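Local coordinates for protein endo-b-1,4-glucanase (Nasutitermes takasagoensis, PDB 1KS8) that probably hydrolyses internal beta-1,4-glucosidic bonds in cellulose, lichenin and cereal beta-glucans, as a termite endoglucanase of glycosyl hydrolase family 9, at residues Gly120-His124 and Thr134-Pro138; Ala160-Ile164 and Trp221-Ala225; Val281-Ile285 and Tyr327-Ala331; Arg357-Ser363 and Asp381-Leu387. All coordinates share one frame; numbering follows the deposited sequence.

Interaction 1 of 4, residues Gly120-His124 and Thr134-Pro138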
# COMPACT_ATOMS: atom_id res chain seq x y z
N GLY A 120 9.12 13.43 -10.50
CA GLY A 120 10.07 12.34 -10.38
C GLY A 120 11.53 12.74 -10.50
O GLY A 120 12.34 12.44 -9.63
N ASP A 121 11.88 13.44 -11.58
CA ASP A 121 13.28 13.82 -11.77
C ASP A 121 13.84 14.80 -10.76
O ASP A 121 14.92 14.58 -10.21
CB ASP A 121 13.49 14.36 -13.18
CG ASP A 121 13.35 13.29 -14.24
OD1 ASP A 121 13.24 12.10 -13.87
OD2 ASP A 121 13.34 13.63 -15.45
N ALA A 122 13.12 15.89 -10.50
CA ALA A 122 13.60 16.89 -9.55
C ALA A 122 13.74 16.29 -8.16
O ALA A 122 14.69 16.58 -7.44
CB ALA A 122 12.64 18.08 -9.52
N ASP A 123 12.78 15.44 -7.79
CA ASP A 123 12.82 14.81 -6.48
C ASP A 123 13.97 13.82 -6.36
O ASP A 123 14.76 13.87 -5.42
CB ASP A 123 11.50 14.09 -6.21
CG ASP A 123 11.39 13.59 -4.78
OD1 ASP A 123 11.00 14.39 -3.92
OD2 ASP A 123 11.71 12.42 -4.53
N HIS A 124 14.07 12.91 -7.33
CA HIS A 124 15.10 11.88 -7.29
C HIS A 124 16.53 12.37 -7.47
O HIS A 124 17.48 11.65 -7.12
CB HIS A 124 14.75 10.79 -8.30
CG HIS A 124 13.45 10.11 -8.01
ND1 HIS A 124 12.88 9.18 -8.86
CD2 HIS A 124 12.60 10.23 -6.96
CE1 HIS A 124 11.74 8.76 -8.34
NE2 HIS A 124 11.55 9.38 -7.19
N THR A 134 14.72 21.94 -1.46
CA THR A 134 14.58 23.33 -1.89
C THR A 134 14.08 23.42 -3.33
O THR A 134 13.87 24.52 -3.84
CB THR A 134 15.92 24.09 -1.80
OG1 THR A 134 16.87 23.52 -2.71
CG2 THR A 134 16.48 24.01 -0.38
N MET A 135 13.90 22.27 -3.97
CA MET A 135 13.44 22.26 -5.36
C MET A 135 11.93 22.42 -5.44
O MET A 135 11.20 22.12 -4.49
CB MET A 135 13.85 20.96 -6.06
CG MET A 135 12.95 19.76 -5.79
SD MET A 135 12.97 19.15 -4.09
CE MET A 135 14.48 18.17 -4.11
N ALA A 136 11.46 22.91 -6.58
CA ALA A 136 10.03 23.09 -6.79
C ALA A 136 9.35 21.74 -6.75
O ALA A 136 9.91 20.74 -7.21
CB ALA A 136 9.77 23.77 -8.13
N ARG A 137 8.15 21.70 -6.18
CA ARG A 137 7.38 20.47 -6.09
C ARG A 137 6.03 20.69 -6.77
O ARG A 137 5.04 21.06 -6.14
CB ARG A 137 7.20 20.07 -4.62
CG ARG A 137 8.45 19.42 -4.04
CD ARG A 137 8.39 19.26 -2.53
NE ARG A 137 7.35 18.35 -2.07
CZ ARG A 137 7.38 17.02 -2.18
NH1 ARG A 137 8.41 16.42 -2.75
NH2 ARG A 137 6.38 16.29 -1.69
N PRO A 138 5.99 20.46 -8.09
CA PRO A 138 4.76 20.63 -8.85
C PRO A 138 3.69 19.65 -8.40
O PRO A 138 4.00 18.56 -7.91
CB PRO A 138 5.19 20.36 -10.29
CG PRO A 138 6.65 20.66 -10.29
CD PRO A 138 7.11 20.10 -8.98
O HOH W 1 10.60 16.90 -4.60
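Ala122 and Met135 bring the backbones closest, their CA atoms 6.8 Å apart, where the one-turn helix 120-124 meets the irregular segment 134-138. Met135 lies along the helix surface: its side chain is folded at chi2 and chi3, which carries CE to 3.7 Å from Ala122 O, while CG rests 4.1 Å from Ala122 CB. A flexible thioether suits this shallow surface, and the small alanine methyl lets it approach. Beside this apolar patch Asp123 places CG anti to the backbone N (chi1 -171°), and OD1 forms a long salt bridge of 3.5 Å to Arg137 NH1. A water bridges the same pair, donating to Asp123 OD1 at 2.6 Å and accepting from Arg137 NH1 at 2.9 Å. Asp123 OD1 and the water oxygen lie near the guanidinium plane at its edge, although the carboxylate is turned 55° from that plane. Asp123 OD2 is held by Phe58 N and Arg137 NE by Asp40, so both charged groups have further partners that fix their rotation. The helix follows strand 113-117, whose antiparallel neighbour in the small three-stranded sheet, strand 139-142, begins directly after Pro138; a backbone bond between Pro138 and Gly118 links these flanks just beyond the sheet.

Interaction 2 of 4, residues Ala160-Ile164 and Trp221-Ala225; sequences AAASI and WLYRA
Ser163 OG, packed 3.5 Å from Ala225 CB of the other helix, is gripped from two sides. It donates to Ala160 O one turn back at 2.6 Å, and a water donates to it at 2.9 Å. The same water donates to Ala225 O, so the segments are bridged by water, with no direct hydrogen bond between them. With chi1 at 75°, OG lies between the backbone N and the carbonyl carbon, which turns it back toward its own helix. Serine suits a buried helix face because the preceding turn supplies an acceptor for its hydroxyl. Helices 149-165 and 212-226 belong to the (alpha/alpha)6 fold of family 9; their segments run nearly parallel, 23° apart, with axes only 8.6 Å from each other. Alanines permit this closeness: Ala160 CB sits 4.1 Å from Ala225 CB and also touches Trp221 and Leu222. Ala161 CB stands over one face of the Trp221 six-membered ring, 3.9 Å from its centroid, a CH-pi contact, while Ile164 CD1 comes to the edge of the same indole. Were Trp221 an alanine, the Ala161 methyl would probably lose the ring face it rests on, and Trp74 and Trp217 their edge-to-face partner. Ile164 CD1 also meets Arg224 CG at 3.6 Å, the two side chains crossing at about a right angle; the arginine uses its extended aliphatic stem here, its NH2 forms a salt bridge with Asp78 at the end of helix 62-78, and its side chain also packs on helix 257-268.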
# COMPACT_ATOMS: atom_id res chain seq x y z
N ALA A 160 -13.84 4.71 0.92
CA ALA A 160 -14.98 3.90 1.32
C ALA A 160 -14.56 2.90 2.39
O ALA A 160 -15.26 2.71 3.39
CB ALA A 160 -15.56 3.16 0.11
N ALA A 161 -13.41 2.27 2.20
CA ALA A 161 -12.91 1.31 3.18
C ALA A 161 -12.67 2.04 4.50
O ALA A 161 -13.02 1.54 5.57
CB ALA A 161 -11.63 0.66 2.68
N ALA A 162 -12.06 3.22 4.42
CA ALA A 162 -11.79 3.99 5.63
C ALA A 162 -13.08 4.40 6.33
O ALA A 162 -13.13 4.46 7.56
CB ALA A 162 -10.97 5.23 5.28
N SER A 163 -14.14 4.68 5.57
CA SER A 163 -15.40 5.08 6.19
C SER A 163 -15.93 3.96 7.08
O SER A 163 -16.58 4.22 8.10
CB SER A 163 -16.44 5.46 5.13
OG SER A 163 -16.98 4.32 4.47
N ILE A 164 -15.64 2.72 6.71
CA ILE A 164 -16.07 1.57 7.49
C ILE A 164 -15.23 1.51 8.77
O ILE A 164 -15.74 1.30 9.87
CB ILE A 164 -15.90 0.25 6.70
CG1 ILE A 164 -16.82 0.27 5.48
CG2 ILE A 164 -16.21 -0.95 7.59
CD1 ILE A 164 -16.59 -0.88 4.51
N TRP A 221 -16.32 -1.75 -2.96
CA TRP A 221 -16.07 -1.13 -1.66
C TRP A 221 -17.18 -0.17 -1.27
O TRP A 221 -17.57 -0.10 -0.10
CB TRP A 221 -14.71 -0.41 -1.66
CG TRP A 221 -13.59 -1.34 -1.32
CD1 TRP A 221 -12.64 -1.85 -2.16
CD2 TRP A 221 -13.32 -1.91 -0.03
NE1 TRP A 221 -11.81 -2.71 -1.49
CE2 TRP A 221 -12.21 -2.77 -0.17
CE3 TRP A 221 -13.93 -1.79 1.23
CZ2 TRP A 221 -11.68 -3.49 0.90
CZ3 TRP A 221 -13.40 -2.51 2.29
CH2 TRP A 221 -12.29 -3.36 2.12
N LEU A 222 -17.71 0.57 -2.25
CA LEU A 222 -18.80 1.49 -1.96
C LEU A 222 -20.04 0.72 -1.52
O LEU A 222 -20.77 1.17 -0.65
CB LEU A 222 -19.10 2.36 -3.18
CG LEU A 222 -18.22 3.61 -3.25
CD1 LEU A 222 -18.34 4.26 -4.61
CD2 LEU A 222 -18.62 4.57 -2.14
N TYR A 223 -20.27 -0.44 -2.13
CA TYR A 223 -21.42 -1.24 -1.73
C TYR A 223 -21.24 -1.68 -0.28
O TYR A 223 -22.16 -1.59 0.53
CB TYR A 223 -21.56 -2.48 -2.62
CG TYR A 223 -22.61 -3.44 -2.12
CD1 TYR A 223 -23.94 -3.05 -2.00
CD2 TYR A 223 -22.27 -4.74 -1.74
CE1 TYR A 223 -24.91 -3.93 -1.51
CE2 TYR A 223 -23.23 -5.63 -1.25
CZ TYR A 223 -24.55 -5.21 -1.14
OH TYR A 223 -25.50 -6.08 -0.65
N ARG A 224 -20.04 -2.14 0.05
CA ARG A 224 -19.76 -2.59 1.40
C ARG A 224 -19.94 -1.48 2.43
O ARG A 224 -20.41 -1.72 3.54
CB ARG A 224 -18.32 -3.14 1.48
CG ARG A 224 -17.98 -3.75 2.83
CD ARG A 224 -16.58 -4.33 2.84
NE ARG A 224 -16.37 -5.16 4.02
CZ ARG A 224 -15.35 -5.99 4.18
NH1 ARG A 224 -14.43 -6.11 3.22
NH2 ARG A 224 -15.26 -6.73 5.27
N ALA A 225 -19.57 -0.26 2.04
CA ALA A 225 -19.66 0.90 2.93
C ALA A 225 -21.03 1.56 3.02
O ALA A 225 -21.30 2.32 3.96
CB ALA A 225 -18.63 1.94 2.52
O HOH W 2 -19.33 3.41 5.84

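Interaction 3 of 4, residues Val281-Ile285 and Tyr327-Ala331; sequences VNYLI and YRQFA
Val281 CG1 sits squarely above the centre of the Tyr327 ring, 3.4 Å from its centroid and 14° off the normal, a tight CH-pi contact. A chi1 of 175° points this branch, opposite the amide nitrogen, at the ring. A second CH-pi contact lies alongside: Ile285 CG1 is over one face of Phe330, 3.9 Å from the ring centroid, while CD1 of the same isoleucine reaches Tyr327 CD1 at 3.9 Å. Ile285 thus touches both aromatic rings, through different carbons. At the rim of the phenol, in its plane, Asn282 ND2 approaches Tyr327 OH to 2.6 Å. With a leucine at Tyr327, the Val281 methyl would probably be left without its aromatic face and Asn282 without its neighbouring hydroxyl. The segments of helices 271-286 and 324-341 cross at 47° with axes 11.5 Å apart, a separation that large aromatic side chains suit well. Behind them Met314 of helix 303-319 touches both Val281 and Phe330, and Leu322 packs on Tyr327. The chemistry is therefore mainly that of branched aliphatics against ring faces, with polarity confined to the phenol's end, as fits helix packing in the alpha-helical barrel away from the annotated sites.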
# COMPACT_ATOMS: atom_id res chain seq x y z
N VAL A 281 -5.29 -19.38 -5.84
CA VAL A 281 -4.50 -19.77 -4.67
C VAL A 281 -3.88 -21.15 -4.86
O VAL A 281 -2.70 -21.34 -4.56
CB VAL A 281 -5.36 -19.76 -3.39
CG1 VAL A 281 -4.54 -20.29 -2.22
CG2 VAL A 281 -5.82 -18.34 -3.09
N ASN A 282 -4.66 -22.11 -5.34
CA ASN A 282 -4.15 -23.46 -5.55
C ASN A 282 -2.97 -23.42 -6.52
O ASN A 282 -1.98 -24.12 -6.34
CB ASN A 282 -5.25 -24.37 -6.10
CG ASN A 282 -6.30 -24.71 -5.06
OD1 ASN A 282 -7.36 -25.26 -5.38
ND2 ASN A 282 -6.03 -24.37 -3.80
N TYR A 283 -3.09 -22.58 -7.55
CA TYR A 283 -2.02 -22.43 -8.53
C TYR A 283 -0.74 -21.92 -7.86
O TYR A 283 0.35 -22.43 -8.12
CB TYR A 283 -2.43 -21.45 -9.63
CG TYR A 283 -1.26 -21.07 -10.50
CD1 TYR A 283 -0.70 -21.98 -11.39
CD2 TYR A 283 -0.66 -19.81 -10.39
CE1 TYR A 283 0.43 -21.67 -12.13
CE2 TYR A 283 0.47 -19.49 -11.13
CZ TYR A 283 1.02 -20.42 -11.99
OH TYR A 283 2.15 -20.12 -12.70
N LEU A 284 -0.88 -20.89 -7.02
CA LEU A 284 0.28 -20.34 -6.34
C LEU A 284 0.97 -21.38 -5.47
O LEU A 284 2.19 -21.54 -5.52
CB LEU A 284 -0.13 -19.15 -5.46
CG LEU A 284 -0.60 -17.87 -6.15
CD1 LEU A 284 -0.99 -16.85 -5.09
CD2 LEU A 284 0.51 -17.32 -7.05
N ILE A 285 0.18 -22.10 -4.68
CA ILE A 285 0.71 -23.12 -3.78
C ILE A 285 1.35 -24.30 -4.51
O ILE A 285 2.46 -24.72 -4.18
CB ILE A 285 -0.39 -23.66 -2.85
CG1 ILE A 285 -0.89 -22.53 -1.94
CG2 ILE A 285 0.13 -24.83 -2.03
CD1 ILE A 285 -2.00 -22.93 -0.99
N TYR A 327 -4.44 -22.92 3.56
CA TYR A 327 -4.22 -21.58 3.03
C TYR A 327 -3.53 -20.69 4.07
O TYR A 327 -2.60 -19.95 3.75
CB TYR A 327 -5.55 -20.95 2.60
CG TYR A 327 -6.07 -21.43 1.26
CD1 TYR A 327 -5.51 -22.53 0.61
CD2 TYR A 327 -7.13 -20.77 0.64
CE1 TYR A 327 -6.00 -22.97 -0.62
CE2 TYR A 327 -7.63 -21.20 -0.58
CZ TYR A 327 -7.06 -22.29 -1.21
OH TYR A 327 -7.56 -22.71 -2.43
N ARG A 328 -4.00 -20.77 5.31
CA ARG A 328 -3.41 -19.98 6.39
C ARG A 328 -1.98 -20.42 6.65
O ARG A 328 -1.10 -19.59 6.88
CB ARG A 328 -4.25 -20.14 7.66
CG ARG A 328 -5.56 -19.38 7.60
CD ARG A 328 -6.53 -19.79 8.70
NE ARG A 328 -7.72 -18.95 8.68
CZ ARG A 328 -8.86 -19.23 9.31
NH1 ARG A 328 -8.97 -20.35 10.02
NH2 ARG A 328 -9.88 -18.38 9.24
N GLN A 329 -1.74 -21.73 6.62
CA GLN A 329 -0.40 -22.26 6.84
C GLN A 329 0.55 -21.78 5.75
O GLN A 329 1.66 -21.33 6.03
CB GLN A 329 -0.44 -23.79 6.86
CG GLN A 329 0.93 -24.44 7.05
CD GLN A 329 1.45 -24.34 8.47
OE1 GLN A 329 2.58 -24.74 8.76
NE2 GLN A 329 0.63 -23.81 9.37
N PHE A 330 0.11 -21.86 4.49
CA PHE A 330 0.98 -21.44 3.40
C PHE A 330 1.26 -19.95 3.49
O PHE A 330 2.39 -19.51 3.29
CB PHE A 330 0.36 -21.75 2.04
CG PHE A 330 1.36 -21.66 0.91
CD1 PHE A 330 2.06 -22.79 0.50
CD2 PHE A 330 1.66 -20.43 0.33
CE1 PHE A 330 3.05 -22.69 -0.48
CE2 PHE A 330 2.64 -20.33 -0.65
CZ PHE A 330 3.34 -21.46 -1.05
N ALA A 331 0.23 -19.16 3.80
CA ALA A 331 0.41 -17.72 3.93
C ALA A 331 1.47 -17.45 4.99
O ALA A 331 2.34 -16.59 4.81
CB ALA A 331 -0.90 -17.07 4.33

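Interaction 4 of 4, residues Arg357-Ser363 and Asp381-Leu387; sequences RPHHRSS and DPNYHVL. With SO4 (sulfate ion), chain B.
Asn383 ND2 spends both its hydrogens across the contact. One goes to Ser363 OG at 3.0 Å, within the amide plane; the other goes to Pro358 O at 3.1 Å along a more bent path of 142°, tilted out of that plane. Asn383 OD1 is taken by Arg405 NE, so the rotation of the amide about its stem is fixed, and asparagine, with a donor and an acceptor on one short stem, suits a place between two loops. Ser363 O accepts from His385 N at 2.8 Å in a nearly straight bond. His360 is the N-cap of the short, weakly bonded helix: its ND1 accepts from Ser363 N at 3.2 Å and shares a hydrogen bond with Ser363 OG, while NE2 is hydrogen-bonded to Gln19 OE1. Leu387 CD2 lies over the centre of the His360 ring, 3.6 Å from its centroid. The Arg357 guanidinium passes over Pro382; NE is hydrogen-bonded to Pro380 O and NH1 forms a salt bridge with Asp403, a predicted active-site residue. A sulfate, probably from the crystallisation liquor, takes His359 NE2 on O1 at 2.6 Å, Arg361 NH1 on O4 and NH2 on O2, while His359 ND1 gives to Arg405 O and Arg361 NE to Phe126 O. Hydrogen bonds of the Asn383 amide, Ser363 hydroxyl and backbone thus join the segments, while His359 and Arg361, turned away from 381-387, present N-H groups that hold an anion.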
# COMPACT_ATOMS: atom_id res chain seq x y z
N ARG A 357 20.93 -1.24 4.91
CA ARG A 357 21.15 -0.18 3.93
C ARG A 357 20.00 -0.04 2.94
O ARG A 357 20.21 -0.05 1.72
CB ARG A 357 22.46 -0.43 3.19
CG ARG A 357 23.67 -0.55 4.11
CD ARG A 357 24.93 -0.90 3.33
NE ARG A 357 26.13 -0.92 4.18
CZ ARG A 357 26.38 -1.85 5.09
NH1 ARG A 357 25.53 -2.85 5.29
NH2 ARG A 357 27.50 -1.78 5.81
N PRO A 358 18.76 0.10 3.44
CA PRO A 358 17.65 0.24 2.49
C PRO A 358 17.84 1.47 1.61
O PRO A 358 18.43 2.47 2.04
CB PRO A 358 16.42 0.35 3.40
CG PRO A 358 16.97 0.95 4.66
CD PRO A 358 18.28 0.20 4.83
N HIS A 359 17.37 1.38 0.37
CA HIS A 359 17.45 2.48 -0.60
C HIS A 359 16.43 3.50 -0.12
O HIS A 359 15.32 3.60 -0.66
CB HIS A 359 17.08 1.95 -1.98
CG HIS A 359 17.30 2.92 -3.09
ND1 HIS A 359 18.55 3.17 -3.61
CD2 HIS A 359 16.44 3.70 -3.78
CE1 HIS A 359 18.45 4.07 -4.58
NE2 HIS A 359 17.18 4.41 -4.69
N HIS A 360 16.82 4.28 0.88
CA HIS A 360 15.89 5.20 1.53
C HIS A 360 16.64 6.42 2.05
O HIS A 360 17.52 6.32 2.90
CB HIS A 360 15.24 4.39 2.65
CG HIS A 360 14.10 5.08 3.33
ND1 HIS A 360 14.27 5.84 4.47
CD2 HIS A 360 12.77 5.05 3.08
CE1 HIS A 360 13.08 6.25 4.89
NE2 HIS A 360 12.16 5.78 4.07
N ARG A 361 16.25 7.59 1.54
CA ARG A 361 16.89 8.84 1.91
C ARG A 361 16.83 9.28 3.37
O ARG A 361 17.86 9.45 4.01
CB ARG A 361 16.37 9.96 1.02
CG ARG A 361 16.78 9.81 -0.43
CD ARG A 361 16.02 10.78 -1.32
NE ARG A 361 16.45 10.70 -2.72
CZ ARG A 361 16.15 9.70 -3.55
NH1 ARG A 361 15.43 8.67 -3.13
NH2 ARG A 361 16.58 9.74 -4.80
N SER A 362 15.62 9.46 3.90
CA SER A 362 15.52 9.96 5.26
C SER A 362 16.22 9.12 6.32
O SER A 362 16.85 9.67 7.23
CB SER A 362 14.05 10.20 5.65
OG SER A 362 13.32 9.00 5.76
N SER A 363 16.15 7.80 6.21
CA SER A 363 16.81 6.96 7.20
C SER A 363 18.33 6.94 7.05
O SER A 363 19.05 6.63 7.99
CB SER A 363 16.27 5.52 7.15
OG SER A 363 16.54 4.89 5.91
N ASP A 381 28.88 2.73 5.17
CA ASP A 381 28.24 2.45 6.45
C ASP A 381 26.75 2.19 6.33
O ASP A 381 26.12 2.58 5.35
CB ASP A 381 28.45 3.65 7.40
CG ASP A 381 29.90 4.01 7.58
OD1 ASP A 381 30.17 5.05 8.21
OD2 ASP A 381 30.78 3.27 7.09
N PRO A 382 26.17 1.50 7.32
CA PRO A 382 24.73 1.22 7.29
C PRO A 382 23.96 2.53 7.44
O PRO A 382 24.52 3.52 7.90
CB PRO A 382 24.54 0.29 8.49
CG PRO A 382 25.62 0.71 9.43
CD PRO A 382 26.80 0.89 8.50
N ASN A 383 22.70 2.54 7.02
CA ASN A 383 21.88 3.74 7.15
C ASN A 383 21.93 4.19 8.60
O ASN A 383 21.77 3.38 9.51
CB ASN A 383 20.44 3.46 6.73
CG ASN A 383 20.26 3.44 5.23
OD1 ASN A 383 21.16 3.06 4.49
ND2 ASN A 383 19.07 3.84 4.77
N TYR A 384 22.16 5.49 8.80
CA TYR A 384 22.26 6.05 10.15
C TYR A 384 21.10 5.65 11.05
O TYR A 384 21.31 5.24 12.19
CB TYR A 384 22.37 7.57 10.06
CG TYR A 384 22.67 8.23 11.39
CD1 TYR A 384 21.65 8.48 12.30
CD2 TYR A 384 23.97 8.59 11.74
CE1 TYR A 384 21.92 9.08 13.53
CE2 TYR A 384 24.25 9.19 12.97
CZ TYR A 384 23.22 9.43 13.86
OH TYR A 384 23.47 10.03 15.07
N HIS A 385 19.88 5.77 10.54
CA HIS A 385 18.69 5.41 11.30
C HIS A 385 18.18 4.04 10.86
O HIS A 385 18.16 3.74 9.67
CB HIS A 385 17.55 6.41 11.07
CG HIS A 385 17.91 7.83 11.35
ND1 HIS A 385 18.16 8.30 12.62
CD2 HIS A 385 18.03 8.90 10.52
CE1 HIS A 385 18.42 9.60 12.56
NE2 HIS A 385 18.35 9.98 11.30
N VAL A 386 17.78 3.23 11.83
CA VAL A 386 17.22 1.92 11.51
C VAL A 386 15.79 2.17 11.05
O VAL A 386 15.01 2.82 11.75
CB VAL A 386 17.23 1.00 12.75
CG1 VAL A 386 16.44 -0.27 12.46
CG2 VAL A 386 18.66 0.65 13.12
N LEU A 387 15.45 1.68 9.86
CA LEU A 387 14.11 1.88 9.31
C LEU A 387 13.20 0.74 9.75
O LEU A 387 12.74 -0.07 8.94
CB LEU A 387 14.19 1.95 7.78
CG LEU A 387 12.92 2.36 7.04
CD1 LEU A 387 12.46 3.74 7.49
CD2 LEU A 387 13.22 2.37 5.54
S SO4 B . 14.67 6.60 -6.19
O1 SO4 B . 15.66 5.38 -6.55
O2 SO4 B . 15.41 7.80 -6.52
O3 SO4 B . 13.55 6.48 -6.86
O4 SO4 B . 14.54 6.51 -4.75

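How the interactions relate
The four contacts follow one another in series along a single chain and all fall within the family 9 range. Interactions 1 and 4 lie in the loop-rich part near the predicted active site, their centres 21 Å apart, and they touch: His124 O probably accepts from Arg361 NH2, tying helix 120-124 to the chain that carries the sulfate-binding residues. Interactions 2 and 3 join helices of the (alpha/alpha)6 fold, centres 27 Å apart and without touching. Interaction 3 lies across the chain's centre from interaction 1, 42 Å between centres, as interaction 2 does from interaction 4, at 36 Å. Loop contacts thus shape one side while helix packing builds the body elsewhere.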